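Local coordinates for RNA pseudouridylate synthase domain-containing protein 1 (Homo sapiens, PDB 5VBB) that probably converts uridine to pseudouridine in RNA, as an RluA-family pseudouridine synthase, at residues His64-Asp67 and Phe68-Gly72; Val12-Arg16 and Asp17-Val21; Pro229-Pro232 and Ser233-Ala236; Leu38-Gln41 and Lys42-Tyr46; Arg202-Arg205 and Met206-His209. All coordinates share one frame; numbering follows the deposited sequence.

Contact 1 (His64-Asp67 and Phe68-Gly72). With SO4 (sulfate ion), chain B.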
loop_
_atom_site.group_PDB
_atom_site.type_symbol
_atom_site.label_atom_id
_atom_site.label_comp_id
_atom_site.label_asym_id
_atom_site.label_seq_id
_atom_site.Cartn_x
_atom_site.Cartn_y
_atom_site.Cartn_z
ATOM N N HIS A 64 -0.865 1.583 -13.091
ATOM C CA HIS A 64 -0.073 0.818 -12.139
ATOM C C HIS A 64 -0.966 -0.226 -11.490
ATOM O O HIS A 64 -2.158 -0.297 -11.801
ATOM C CB HIS A 64 0.613 1.740 -11.124
ATOM C CG HIS A 64 -0.308 2.606 -10.321
ATOM N ND1 HIS A 64 -0.291 2.579 -8.958
ATOM C CD2 HIS A 64 -1.272 3.467 -10.720
ATOM C CE1 HIS A 64 -1.167 3.489 -8.559
ATOM N NE2 HIS A 64 -1.812 4.014 -9.584
ATOM N N GLN A 65 -0.400 -1.042 -10.608
ATOM C CA GLN A 65 -1.146 -2.110 -9.949
ATOM C C GLN A 65 -1.233 -1.888 -8.468
ATOM O O GLN A 65 -0.410 -1.208 -7.885
ATOM C CB GLN A 65 -0.466 -3.462 -10.203
ATOM C CG GLN A 65 -0.374 -3.855 -11.673
ATOM N N LEU A 66 -2.186 -2.558 -7.851
ATOM C CA LEU A 66 -2.359 -2.557 -6.405
ATOM C C LEU A 66 -2.824 -3.964 -6.079
ATOM O O LEU A 66 -3.703 -4.456 -6.759
ATOM C CB LEU A 66 -3.393 -1.489 -6.044
ATOM C CG LEU A 66 -3.268 -0.780 -4.737
ATOM C CD1 LEU A 66 -1.872 -0.194 -4.553
ATOM C CD2 LEU A 66 -4.308 0.299 -4.654
ATOM N N ASP A 67 -2.193 -4.642 -5.117
ATOM C CA ASP A 67 -2.542 -6.028 -4.780
ATOM C C ASP A 67 -4.037 -6.142 -4.400
ATOM O O ASP A 67 -4.613 -5.189 -3.842
ATOM C CB ASP A 67 -1.718 -6.555 -3.567
ATOM C CG ASP A 67 -0.203 -6.663 -3.673
ATOM O OD1 ASP A 67 0.299 -6.805 -4.816
ATOM O OD2 ASP A 67 0.494 -6.743 -2.560
ATOM N N PHE A 68 -4.634 -7.330 -4.660
ATOM C CA PHE A 68 -6.007 -7.716 -4.278
ATOM C C PHE A 68 -6.339 -7.320 -2.837
ATOM O O PHE A 68 -7.328 -6.639 -2.610
ATOM C CB PHE A 68 -6.192 -9.246 -4.412
ATOM C CG PHE A 68 -7.530 -9.782 -3.951
ATOM C CD1 PHE A 68 -8.662 -9.633 -4.734
ATOM C CD2 PHE A 68 -7.653 -10.456 -2.745
ATOM C CE1 PHE A 68 -9.896 -10.121 -4.311
ATOM C CE2 PHE A 68 -8.881 -10.972 -2.343
ATOM C CZ PHE A 68 -9.990 -10.793 -3.116
ATOM N N SER A 69 -5.487 -7.723 -1.868
ATOM C CA SER A 69 -5.742 -7.486 -0.450
ATOM C C SER A 69 -5.445 -6.064 0.025
ATOM O O SER A 69 -5.877 -5.693 1.120
ATOM C CB SER A 69 -4.961 -8.471 0.407
ATOM O OG SER A 69 -5.387 -9.790 0.105
ATOM N N THR A 70 -4.821 -5.245 -0.789
ATOM C CA THR A 70 -4.497 -3.884 -0.404
ATOM C C THR A 70 -5.565 -2.925 -0.875
ATOM O O THR A 70 -6.053 -3.061 -1.985
ATOM C CB THR A 70 -3.097 -3.554 -0.984
ATOM O OG1 THR A 70 -2.194 -4.469 -0.381
ATOM C CG2 THR A 70 -2.641 -2.126 -0.715
ATOM N N SER A 71 -5.911 -1.923 -0.034
ATOM C CA SER A 71 -6.832 -0.867 -0.449
ATOM C C SER A 71 -6.050 0.389 -0.870
ATOM O O SER A 71 -4.848 0.505 -0.629
ATOM C CB SER A 71 -7.775 -0.507 0.700
ATOM O OG SER A 71 -7.080 -0.182 1.897
ATOM N N GLY A 72 -6.727 1.339 -1.485
ATOM C CA GLY A 72 -6.117 2.627 -1.756
ATOM C C GLY A 72 -5.972 3.134 -3.163
ATOM O O GLY A 72 -6.604 2.632 -4.105
HETATM S S SO4 B . -2.883 -10.755 -2.378
HETATM O O1 SO4 B . -1.545 -11.109 -1.879
HETATM O O2 SO4 B . -2.970 -11.202 -3.774
HETATM O O3 SO4 B . -3.922 -11.368 -1.578
HETATM O O4 SO4 B . -3.081 -9.313 -2.281
HETATM O O HOH W 1 0.385 -4.476 -1.213
#
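Leu66 and Gly72 meet on the tightly packed side of this loop. Leu66 CD2 lies 3.3 Å from Gly72 O. Leu66 CG lies 4.3 Å from Thr70 CG2. Gly72 has backbone angles at which a side chain would run into the preceding carbonyl oxygen, so the corner calls for glycine. A type I beta turn runs from Asp67 to Thr70. It is closed by Thr70 N giving its hydrogen to Asp67 O at 3.1 Å. Lys23 NZ also bonds to Asp67 O and to Thr70 O.

The other side is looser and carries a water and a sulfate. One water donates to Asp67 OD2 at 2.6 Å and bonds to Thr70 OG1 at 2.7 Å. With both groups beside their own backbone N (Asp67 chi1 -63°, Thr70 OG1 at -62°), Asp67 OD2 and Thr70 OG1 are 4.1 Å apart, close enough for one water to join. A sulfate, probably from the crystallisation liquor, is bound by Ser69 in the turn. Ser69 N reaches SO4 O4 at 2.9 Å in a nearly straight bond (168°), and Ser69 OG reaches SO4 O3 at 2.7 Å. Arg177 bonds to the sulfate and forms a salt bridge with Asp67 OD2. Such an anion may mark where an RNA phosphate binds. The loop reads His-Gln-Leu-Asp, close to the His-Arg-Leu-Asp motif of RluA-family synthases, and Asp67 is probably the catalytic residue.

Contact 2 (Val12-Arg16 and Asp17-Val21)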
loop_
_atom_site.group_PDB
_atom_site.type_symbol
_atom_site.label_atom_id
_atom_site.label_comp_id
_atom_site.label_asym_id
_atom_site.label_seq_id
_atom_site.Cartn_x
_atom_site.Cartn_y
_atom_site.Cartn_z
ATOM N N VAL A 12 -11.339 9.604 -5.571
ATOM C CA VAL A 12 -10.664 10.607 -4.759
ATOM C C VAL A 12 -10.063 11.713 -5.617
ATOM O O VAL A 12 -9.573 12.676 -5.065
ATOM C CB VAL A 12 -9.605 9.971 -3.822
ATOM C CG1 VAL A 12 -10.296 9.063 -2.821
ATOM C CG2 VAL A 12 -8.547 9.196 -4.587
ATOM N N TYR A 13 -10.144 11.597 -6.944
ATOM C CA TYR A 13 -9.580 12.550 -7.865
ATOM C C TYR A 13 -10.147 12.262 -9.235
ATOM O O TYR A 13 -10.102 11.116 -9.687
ATOM C CB TYR A 13 -8.051 12.391 -7.874
ATOM C CG TYR A 13 -7.315 13.333 -8.786
ATOM C CD1 TYR A 13 -7.342 13.157 -10.165
ATOM C CD2 TYR A 13 -6.421 14.263 -8.274
ATOM C CE1 TYR A 13 -6.616 13.978 -11.010
ATOM C CE2 TYR A 13 -5.650 15.057 -9.111
ATOM C CZ TYR A 13 -5.803 14.957 -10.477
ATOM O OH TYR A 13 -5.040 15.752 -11.276
ATOM N N ARG A 14 -10.644 13.291 -9.927
ATOM C CA ARG A 14 -11.143 13.105 -11.282
ATOM C C ARG A 14 -10.841 14.364 -12.052
ATOM O O ARG A 14 -11.187 15.454 -11.609
ATOM C CB ARG A 14 -12.647 12.767 -11.286
ATOM C CG ARG A 14 -13.404 12.810 -12.638
ATOM C CD ARG A 14 -13.455 11.499 -13.386
ATOM N NE ARG A 14 -14.133 11.617 -14.691
ATOM C CZ ARG A 14 -15.452 11.651 -14.880
ATOM N NH1 ARG A 14 -16.285 11.612 -13.842
ATOM N NH2 ARG A 14 -15.952 11.760 -16.109
ATOM N N SER A 15 -10.138 14.201 -13.166
ATOM C CA SER A 15 -9.839 15.238 -14.120
ATOM C C SER A 15 -10.325 14.769 -15.500
ATOM O O SER A 15 -10.936 13.713 -15.617
ATOM C CB SER A 15 -8.342 15.530 -14.155
ATOM O OG SER A 15 -7.618 14.508 -14.820
ATOM N N ARG A 16 -10.022 15.541 -16.542
ATOM C CA ARG A 16 -10.344 15.172 -17.919
ATOM C C ARG A 16 -9.561 13.930 -18.351
ATOM O O ARG A 16 -10.081 13.102 -19.087
ATOM C CB ARG A 16 -9.971 16.333 -18.867
ATOM C CG ARG A 16 -10.823 17.602 -18.661
ATOM C CD ARG A 16 -10.115 18.890 -19.126
ATOM N NE ARG A 16 -9.905 18.935 -20.576
ATOM C CZ ARG A 16 -10.868 19.108 -21.479
ATOM N NH1 ARG A 16 -12.130 19.284 -21.096
ATOM N NH2 ARG A 16 -10.578 19.112 -22.775
ATOM N N ASP A 17 -8.324 13.798 -17.858
ATOM C CA ASP A 17 -7.370 12.773 -18.264
ATOM C C ASP A 17 -7.158 11.632 -17.290
ATOM O O ASP A 17 -6.702 10.577 -17.724
ATOM C CB ASP A 17 -6.004 13.443 -18.482
ATOM C CG ASP A 17 -5.922 14.282 -19.738
ATOM O OD1 ASP A 17 -6.493 13.869 -20.762
ATOM O OD2 ASP A 17 -5.254 15.328 -19.704
ATOM N N PHE A 18 -7.372 11.852 -15.990
ATOM C CA PHE A 18 -7.114 10.834 -14.994
ATOM C C PHE A 18 -8.233 10.694 -14.015
ATOM O O PHE A 18 -8.932 11.644 -13.698
ATOM C CB PHE A 18 -5.826 11.159 -14.216
ATOM C CG PHE A 18 -4.597 11.107 -15.076
ATOM C CD1 PHE A 18 -4.039 9.896 -15.439
ATOM C CD2 PHE A 18 -4.026 12.272 -15.566
ATOM C CE1 PHE A 18 -2.865 9.850 -16.176
ATOM C CE2 PHE A 18 -2.895 12.227 -16.357
ATOM C CZ PHE A 18 -2.305 11.014 -16.641
ATOM N N LEU A 19 -8.312 9.507 -13.453
ATOM C CA LEU A 19 -9.247 9.144 -12.420
ATOM C C LEU A 19 -8.429 8.362 -11.387
ATOM O O LEU A 19 -7.677 7.483 -11.779
ATOM C CB LEU A 19 -10.334 8.269 -13.052
ATOM C CG LEU A 19 -11.307 7.564 -12.176
ATOM C CD1 LEU A 19 -12.001 8.526 -11.258
ATOM C CD2 LEU A 19 -12.335 6.859 -13.017
ATOM N N VAL A 20 -8.554 8.690 -10.109
ATOM C CA VAL A 20 -7.890 7.953 -9.014
ATOM C C VAL A 20 -8.985 7.420 -8.126
ATOM O O VAL A 20 -9.779 8.189 -7.581
ATOM C CB VAL A 20 -6.846 8.738 -8.184
ATOM C CG1 VAL A 20 -6.113 7.830 -7.191
ATOM C CG2 VAL A 20 -5.860 9.454 -9.071
ATOM N N VAL A 21 -8.999 6.103 -7.944
ATOM C CA VAL A 21 -9.978 5.465 -7.081
ATOM C C VAL A 21 -9.317 5.149 -5.764
ATOM O O VAL A 21 -8.087 5.046 -5.690
ATOM C CB VAL A 21 -10.631 4.193 -7.718
ATOM C CG1 VAL A 21 -11.295 4.521 -9.054
ATOM C CG2 VAL A 21 -9.619 3.074 -7.907
#
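Val20 packs against Val12 and Tyr13. Its CG1 touches Val12 CG2 at 3.8 Å, and its CG2 lies 3.9 Å from Tyr13 CB. With Tyr13 CG anti to the backbone N (chi1 -179°), the ring edge comes beside Phe18 O. On the other face of the sheet, Arg14 CD touches Leu19 CD1 at 3.9 Å, the side chains crossing at a slant.

The two strands form a beta hairpin at the edge of an antiparallel sheet. Tyr13 and Val20 are a hydrogen-bonded pair; Arg14 and Leu19 are a non-hydrogen-bonded one. Val20 N bonds to Tyr13 O at 2.9 Å. Val12 and Tyr13 both face Val20, which makes a classic beta bulge. Val12 N gives a straight bond to Val20 O at 2.9 Å, and the bond from Tyr13 N to it is weak. Phe18 packs on Ala82 and Ala86 of helix 80-91.

Toward the turn the contact becomes polar. Ser15 N bonds to Phe18 O at 2.9 Å. Ser15 OG, between its own N and carbonyl carbon (chi1 74°), accepts from Phe18 N at 2.9 Å and from Asp17 N at 3.2 Å, the latter an ST turn. Glu220 OE2 bonds to both Ser15 OG and Tyr13 OH.

Contact 3 (Pro229-Pro232 and Ser233-Ala236)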
loop_
_atom_site.group_PDB
_atom_site.type_symbol
_atom_site.label_atom_id
_atom_site.label_comp_id
_atom_site.label_asym_id
_atom_site.label_seq_id
_atom_site.Cartn_x
_atom_site.Cartn_y
_atom_site.Cartn_z
ATOM N N PRO A 229 -8.060 4.875 6.663
ATOM C CA PRO A 229 -9.078 3.927 7.132
ATOM C C PRO A 229 -8.813 3.304 8.493
ATOM O O PRO A 229 -9.690 2.629 9.027
ATOM C CB PRO A 229 -9.013 2.835 6.060
ATOM C CG PRO A 229 -7.548 2.776 5.730
ATOM C CD PRO A 229 -7.091 4.205 5.768
ATOM N N PHE A 230 -7.611 3.466 9.034
ATOM C CA PHE A 230 -7.197 2.806 10.275
ATOM C C PHE A 230 -7.376 3.746 11.427
ATOM O O PHE A 230 -6.423 4.166 12.056
ATOM C CB PHE A 230 -5.756 2.300 10.128
ATOM C CG PHE A 230 -5.554 1.408 8.906
ATOM C CD1 PHE A 230 -6.482 0.421 8.574
ATOM C CD2 PHE A 230 -4.438 1.555 8.095
ATOM C CE1 PHE A 230 -6.302 -0.377 7.430
ATOM C CE2 PHE A 230 -4.246 0.736 6.978
ATOM C CZ PHE A 230 -5.131 -0.272 6.697
ATOM N N LEU A 231 -8.651 4.049 11.711
ATOM C CA LEU A 231 -9.046 4.949 12.783
ATOM C C LEU A 231 -10.009 4.251 13.731
ATOM O O LEU A 231 -10.890 3.544 13.260
ATOM C CB LEU A 231 -9.779 6.153 12.196
ATOM C CG LEU A 231 -8.962 7.088 11.305
ATOM C CD1 LEU A 231 -9.878 8.112 10.641
ATOM C CD2 LEU A 231 -7.880 7.794 12.100
ATOM N N PRO A 232 -9.958 4.529 15.038
ATOM C CA PRO A 232 -10.975 3.945 15.947
ATOM C C PRO A 232 -12.434 4.269 15.565
ATOM O O PRO A 232 -13.309 3.440 15.835
ATOM C CB PRO A 232 -10.624 4.536 17.312
ATOM C CG PRO A 232 -9.671 5.573 17.087
ATOM C CD PRO A 232 -9.008 5.374 15.775
ATOM N N SER A 233 -12.710 5.426 14.900
ATOM C CA SER A 233 -14.081 5.787 14.492
ATOM C C SER A 233 -14.596 4.887 13.376
ATOM O O SER A 233 -15.796 4.831 13.157
ATOM C CB SER A 233 -14.174 7.264 14.074
ATOM O OG SER A 233 -13.015 7.748 13.409
ATOM N N LEU A 234 -13.718 4.165 12.681
ATOM C CA LEU A 234 -14.135 3.292 11.587
ATOM C C LEU A 234 -14.015 1.820 11.944
ATOM O O LEU A 234 -14.882 1.031 11.544
ATOM C CB LEU A 234 -13.317 3.590 10.318
ATOM C CG LEU A 234 -13.219 5.059 9.909
ATOM C CD1 LEU A 234 -12.319 5.201 8.700
ATOM C CD2 LEU A 234 -14.593 5.656 9.613
ATOM N N ASP A 235 -12.961 1.441 12.667
ATOM C CA ASP A 235 -12.719 0.071 13.110
ATOM C C ASP A 235 -12.520 0.112 14.605
ATOM O O ASP A 235 -11.453 0.493 15.092
ATOM C CB ASP A 235 -11.490 -0.504 12.415
ATOM C CG ASP A 235 -11.206 -1.937 12.740
ATOM O OD1 ASP A 235 -11.880 -2.493 13.642
ATOM O OD2 ASP A 235 -10.364 -2.527 12.062
ATOM N N ALA A 236 -13.527 -0.358 15.343
ATOM C CA ALA A 236 -13.506 -0.320 16.787
ATOM C C ALA A 236 -12.561 -1.365 17.411
ATOM O O ALA A 236 -12.303 -1.264 18.597
ATOM C CB ALA A 236 -14.908 -0.478 17.331
#
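Leu231 and Asp235 close a single tight coil of the loop between strands 221-225 and 238-243. It is an alpha turn with a beta turn nested inside it.

The backbone bonds share one acceptor. Leu231 O takes a hydrogen from Asp235 N at 3.0 Å, almost straight (175°) and nearly in line with the carbonyl bond. Leu234 N gives Leu231 O a second hydrogen at 3.0 Å, from above the carbonyl plane. Two bonds thus grip this oxygen. A weaker CA-H...O contact runs from Pro232 CA to Asp235 O at 3.6 Å.

Among the polar side chains, Asp235 is bonded beyond the turn: OD2 to Tyr156 OH, OD1 to Cys237 N. Ser233 OG, between its own N and the carbonyl carbon (chi1 35°), is brought to 3.8 Å from Leu231 CB.

The apolar contacts are light, and most of the surface here is exposed. Pro229 CG rests over the centre of the Phe230 ring, and that ring packs on Leu100 and Leu102 of strand 96-104. Leu231 CD1 and Leu234 CD1 are 4.3 Å apart. The same methyl, Leu234 CD1, also stands 3.7 Å from Pro229 O.

Contact 4 (Leu38-Gln41 and Lys42-Tyr46)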
loop_
_atom_site.group_PDB
_atom_site.type_symbol
_atom_site.label_atom_id
_atom_site.label_comp_id
_atom_site.label_asym_id
_atom_site.label_seq_id
_atom_site.Cartn_x
_atom_site.Cartn_y
_atom_site.Cartn_z
ATOM N N LEU A 38 -16.342 -9.953 -9.250
ATOM C CA LEU A 38 -16.108 -8.600 -8.741
ATOM C C LEU A 38 -14.670 -8.146 -8.993
ATOM O O LEU A 38 -13.747 -8.649 -8.351
ATOM C CB LEU A 38 -16.403 -8.525 -7.227
ATOM C CG LEU A 38 -16.088 -7.190 -6.524
ATOM C CD1 LEU A 38 -17.058 -6.096 -6.967
ATOM C CD2 LEU A 38 -16.119 -7.355 -5.020
ATOM N N THR A 39 -14.488 -7.151 -9.871
ATOM C CA THR A 39 -13.182 -6.553 -10.129
ATOM C C THR A 39 -13.302 -5.035 -10.147
ATOM O O THR A 39 -14.417 -4.509 -10.235
ATOM C CB THR A 39 -12.615 -7.010 -11.466
ATOM O OG1 THR A 39 -13.460 -6.504 -12.511
ATOM C CG2 THR A 39 -12.445 -8.518 -11.544
ATOM N N LEU A 40 -12.148 -4.333 -10.151
ATOM C CA LEU A 40 -12.155 -2.865 -10.234
ATOM C C LEU A 40 -12.751 -2.440 -11.597
ATOM O O LEU A 40 -13.620 -1.572 -11.630
ATOM C CB LEU A 40 -10.765 -2.242 -9.995
ATOM C CG LEU A 40 -10.713 -0.717 -10.047
ATOM C CD1 LEU A 40 -11.725 -0.060 -9.127
ATOM C CD2 LEU A 40 -9.391 -0.249 -9.714
ATOM N N GLN A 41 -12.379 -3.144 -12.689
ATOM C CA GLN A 41 -12.936 -2.896 -14.027
ATOM C C GLN A 41 -14.481 -2.880 -14.034
ATOM O O GLN A 41 -15.077 -1.979 -14.614
ATOM C CB GLN A 41 -12.438 -3.965 -15.025
ATOM C CG GLN A 41 -10.980 -3.787 -15.437
ATOM C CD GLN A 41 -10.836 -2.936 -16.682
ATOM O OE1 GLN A 41 -11.544 -1.942 -16.871
ATOM N NE2 GLN A 41 -9.890 -3.283 -17.550
ATOM N N LYS A 42 -15.124 -3.871 -13.393
ATOM C CA LYS A 42 -16.589 -3.942 -13.347
ATOM C C LYS A 42 -17.167 -2.760 -12.566
ATOM O O LYS A 42 -18.148 -2.173 -13.005
ATOM C CB LYS A 42 -17.087 -5.278 -12.760
ATOM C CG LYS A 42 -16.872 -6.469 -13.684
ATOM C CD LYS A 42 -17.525 -7.729 -13.131
ATOM C CE LYS A 42 -17.571 -8.858 -14.133
ATOM N NZ LYS A 42 -18.551 -9.909 -13.745
ATOM N N GLN A 43 -16.548 -2.379 -11.438
ATOM C CA GLN A 43 -16.999 -1.206 -10.670
ATOM C C GLN A 43 -16.931 0.058 -11.554
ATOM O O GLN A 43 -17.870 0.857 -11.576
ATOM C CB GLN A 43 -16.135 -0.991 -9.414
ATOM C CG GLN A 43 -16.309 -2.082 -8.357
ATOM C CD GLN A 43 -15.316 -1.994 -7.223
ATOM O OE1 GLN A 43 -14.121 -1.744 -7.420
ATOM N NE2 GLN A 43 -15.773 -2.213 -6.003
ATOM N N LEU A 44 -15.824 0.197 -12.308
ATOM C CA LEU A 44 -15.621 1.322 -13.217
ATOM C C LEU A 44 -16.640 1.328 -14.329
ATOM O O LEU A 44 -17.201 2.385 -14.627
ATOM C CB LEU A 44 -14.205 1.304 -13.790
ATOM C CG LEU A 44 -13.146 1.813 -12.814
ATOM C CD1 LEU A 44 -11.750 1.344 -13.224
ATOM C CD2 LEU A 44 -13.214 3.318 -12.675
ATOM N N ARG A 45 -16.884 0.154 -14.940
ATOM C CA ARG A 45 -17.897 0.008 -15.975
ATOM C C ARG A 45 -19.287 0.387 -15.421
ATOM O O ARG A 45 -20.068 1.065 -16.110
ATOM C CB ARG A 45 -17.941 -1.432 -16.498
ATOM C CG ARG A 45 -16.788 -1.798 -17.435
ATOM C CD ARG A 45 -16.796 -3.283 -17.794
ATOM N NE ARG A 45 -18.155 -3.816 -17.975
ATOM C CZ ARG A 45 -18.936 -3.616 -19.039
ATOM N NH1 ARG A 45 -18.508 -2.882 -20.064
ATOM N NH2 ARG A 45 -20.153 -4.146 -19.084
ATOM N N TYR A 46 -19.589 -0.048 -14.179
ATOM C CA TYR A 46 -20.873 0.269 -13.547
ATOM C C TYR A 46 -21.042 1.799 -13.347
ATOM O O TYR A 46 -22.066 2.352 -13.711
ATOM C CB TYR A 46 -21.005 -0.485 -12.208
ATOM C CG TYR A 46 -22.317 -0.243 -11.498
ATOM C CD1 TYR A 46 -22.488 0.857 -10.665
ATOM C CD2 TYR A 46 -23.397 -1.100 -11.678
ATOM C CE1 TYR A 46 -23.710 1.114 -10.047
ATOM C CE2 TYR A 46 -24.627 -0.851 -11.069
ATOM C CZ TYR A 46 -24.775 0.251 -10.241
ATOM O OH TYR A 46 -25.962 0.524 -9.602
#
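Thr39 caps the start of helix 40-47 through Lys42. Its OG1 accepts from Lys42 N at 3.2 Å (162°). That oxygen sits between the backbone N and the carbonyl carbon (chi1 65°), which turns it to the first helical turn. Without the hydroxyl, a valine here would probably leave Lys42 N without this cap and fray the helix start.

The regular backbone bonds follow. Gln43 N bonds to Thr39 O, Leu44 N to Leu40 O at 2.9 Å, and Arg45 N to Gln41 O at 2.8 Å.

Side chains pack one turn apart. Leu40 CG touches Leu44 CD1 at 3.9 Å. Leu40 CD1 meets Gln43 OE1 at 3.4 Å, carbon against oxygen, the two chains crossing at about a right angle. The amide end of Gln43 is tied by NE2 to Ser5 O.

Leu40 and Leu44 face inward. They pack on Phe62 of strand 61-62 and on Leu9. Leu40 also packs on Val21 and Leu44 on Leu19, both of strand 18-23.

Contact 5 (Arg202-Arg205 and Met206-His209)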
loop_
_atom_site.group_PDB
_atom_site.type_symbol
_atom_site.label_atom_id
_atom_site.label_comp_id
_atom_site.label_asym_id
_atom_site.label_seq_id
_atom_site.Cartn_x
_atom_site.Cartn_y
_atom_site.Cartn_z
ATOM N N ARG A 202 -8.014 -14.100 11.405
ATOM C CA ARG A 202 -9.046 -13.501 12.253
ATOM C C ARG A 202 -9.377 -12.039 11.886
ATOM O O ARG A 202 -10.539 -11.716 11.990
ATOM C CB ARG A 202 -8.673 -13.625 13.740
ATOM C CG ARG A 202 -8.477 -15.089 14.147
ATOM C CD ARG A 202 -8.648 -15.368 15.620
ATOM N NE ARG A 202 -7.470 -15.012 16.421
ATOM C CZ ARG A 202 -6.772 -15.836 17.216
ATOM N NH1 ARG A 202 -7.077 -17.130 17.286
ATOM N NH2 ARG A 202 -5.738 -15.378 17.911
ATOM N N PRO A 203 -8.462 -11.127 11.447
ATOM C CA PRO A 203 -8.906 -9.769 11.078
ATOM C C PRO A 203 -9.786 -9.755 9.824
ATOM O O PRO A 203 -9.730 -10.657 8.990
ATOM C CB PRO A 203 -7.580 -9.000 10.883
ATOM C CG PRO A 203 -6.566 -9.805 11.556
ATOM C CD PRO A 203 -6.999 -11.225 11.325
ATOM N N PHE A 204 -10.648 -8.743 9.725
ATOM C CA PHE A 204 -11.607 -8.675 8.623
ATOM C C PHE A 204 -10.938 -8.363 7.309
ATOM O O PHE A 204 -11.554 -8.560 6.266
ATOM C CB PHE A 204 -12.716 -7.648 8.913
ATOM C CG PHE A 204 -12.407 -6.207 8.572
ATOM C CD1 PHE A 204 -11.792 -5.369 9.500
ATOM C CD2 PHE A 204 -12.871 -5.646 7.392
ATOM C CE1 PHE A 204 -11.691 -4.008 9.270
ATOM C CE2 PHE A 204 -12.702 -4.287 7.129
ATOM C CZ PHE A 204 -12.111 -3.470 8.069
ATOM N N ARG A 205 -9.690 -7.848 7.343
ATOM C CA ARG A 205 -8.955 -7.475 6.138
ATOM C C ARG A 205 -7.487 -7.428 6.414
ATOM O O ARG A 205 -7.079 -7.527 7.554
ATOM C CB ARG A 205 -9.402 -6.090 5.702
ATOM C CG ARG A 205 -9.073 -4.967 6.674
ATOM C CD ARG A 205 -9.187 -3.607 5.996
ATOM N NE ARG A 205 -8.075 -3.444 5.067
ATOM C CZ ARG A 205 -7.854 -2.389 4.310
ATOM N NH1 ARG A 205 -8.676 -1.349 4.353
ATOM N NH2 ARG A 205 -6.807 -2.360 3.500
ATOM N N MET A 206 -6.696 -7.238 5.384
ATOM C CA MET A 206 -5.278 -7.019 5.551
ATOM C C MET A 206 -5.095 -5.521 5.738
ATOM O O MET A 206 -5.619 -4.750 4.942
ATOM C CB MET A 206 -4.493 -7.495 4.345
ATOM C CG MET A 206 -3.030 -7.403 4.583
ATOM S SD MET A 206 -2.029 -8.098 3.243
ATOM C CE MET A 206 -2.208 -6.777 2.028
ATOM N N MET A 207 -4.379 -5.107 6.783
ATOM C CA MET A 207 -4.228 -3.686 7.121
ATOM C C MET A 207 -3.057 -2.985 6.384
ATOM O O MET A 207 -2.117 -2.506 7.004
ATOM C CB MET A 207 -4.058 -3.530 8.642
ATOM C CG MET A 207 -5.121 -4.255 9.463
ATOM S SD MET A 207 -6.815 -3.723 9.092
ATOM C CE MET A 207 -7.748 -4.940 10.044
ATOM N N LEU A 208 -3.180 -2.856 5.070
ATOM C CA LEU A 208 -2.235 -2.144 4.221
ATOM C C LEU A 208 -3.082 -1.327 3.285
ATOM O O LEU A 208 -4.036 -1.859 2.747
ATOM C CB LEU A 208 -1.299 -3.120 3.465
ATOM C CG LEU A 208 -0.231 -2.482 2.576
ATOM C CD1 LEU A 208 0.749 -1.644 3.412
ATOM C CD2 LEU A 208 0.587 -3.546 1.869
ATOM N N HIS A 209 -2.770 -0.019 3.147
ATOM C CA HIS A 209 -3.552 0.932 2.400
ATOM C C HIS A 209 -2.634 1.885 1.644
ATOM O O HIS A 209 -1.740 2.476 2.251
ATOM C CB HIS A 209 -4.380 1.758 3.402
ATOM C CG HIS A 209 -5.242 2.800 2.764
ATOM N ND1 HIS A 209 -6.339 2.452 1.984
ATOM C CD2 HIS A 209 -5.140 4.159 2.799
ATOM C CE1 HIS A 209 -6.866 3.597 1.572
ATOM N NE2 HIS A 209 -6.186 4.650 2.056
#
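An inverse gamma turn centred on Met207 leads into strand 208-216, and Arg205 folds back over its first carbonyl. The turn is closed by a weak bond from Leu208 N to Met206 O. Arg205 NE gives a stronger bond to Met206 O at 2.8 Å (148°), from above the carbonyl plane. Arg205 NH2 adds a weak one to Met206 O at 3.0 Å. The chain of Arg205 bends at chi3 (-72°), which swings the guanidinium group to this oxygen. NH2 finds a firmer partner in Ser71 OG.

The aliphatic part of Arg205 packs on two side chains. Its CG lies over the centre of the Phe204 ring, 3.6 Å above the plane. Met207 SD approaches the same Arg205 CG at 3.5 Å. The Met207 and Phe204 side chains cross at about a right angle, Met207 CE lying 4.1 Å from Phe204 CD1. Met207 CE also touches Pro203 CB at 4.1 Å. With a leucine in place of Arg205, Met206 O would probably lose its side-chain donors, and Ser71 OG one of its partners.

Around this, Met207 packs on Leu102 of strand 96-104 and Tyr156 of strand 146-156. Met206 touches Arg177 of helix 175-182. Leu208 touches Leu176 and Arg177 of that helix and Tyr99 and Ala101 of strand 96-104.

In the fold
Contact 1 holds the sulfate and Asp67, the probable catalytic residue. Contact 5 touches it: Ser71 OG is 2.7 Å from both Arg205 NH2 and His209 ND1, and Thr70 OG1 is 3.3 Å from Met206 CE. The side chain of Met206 is about 5 Å from that of Asp67. Contact 3 packs on contact 5, with Phe230 CZ 3.4 Å from Met207 C; its centre is about 20 Å from that of contact 1. Contacts 2 and 4 form another pair, where Leu19 CD2 packs on Leu44 CD2 at 3.7 Å. The side chain of Leu40 in contact 4 is about 12 Å from that of Asp67. Contact 2 has its centre about 17 Å from that of contact 1.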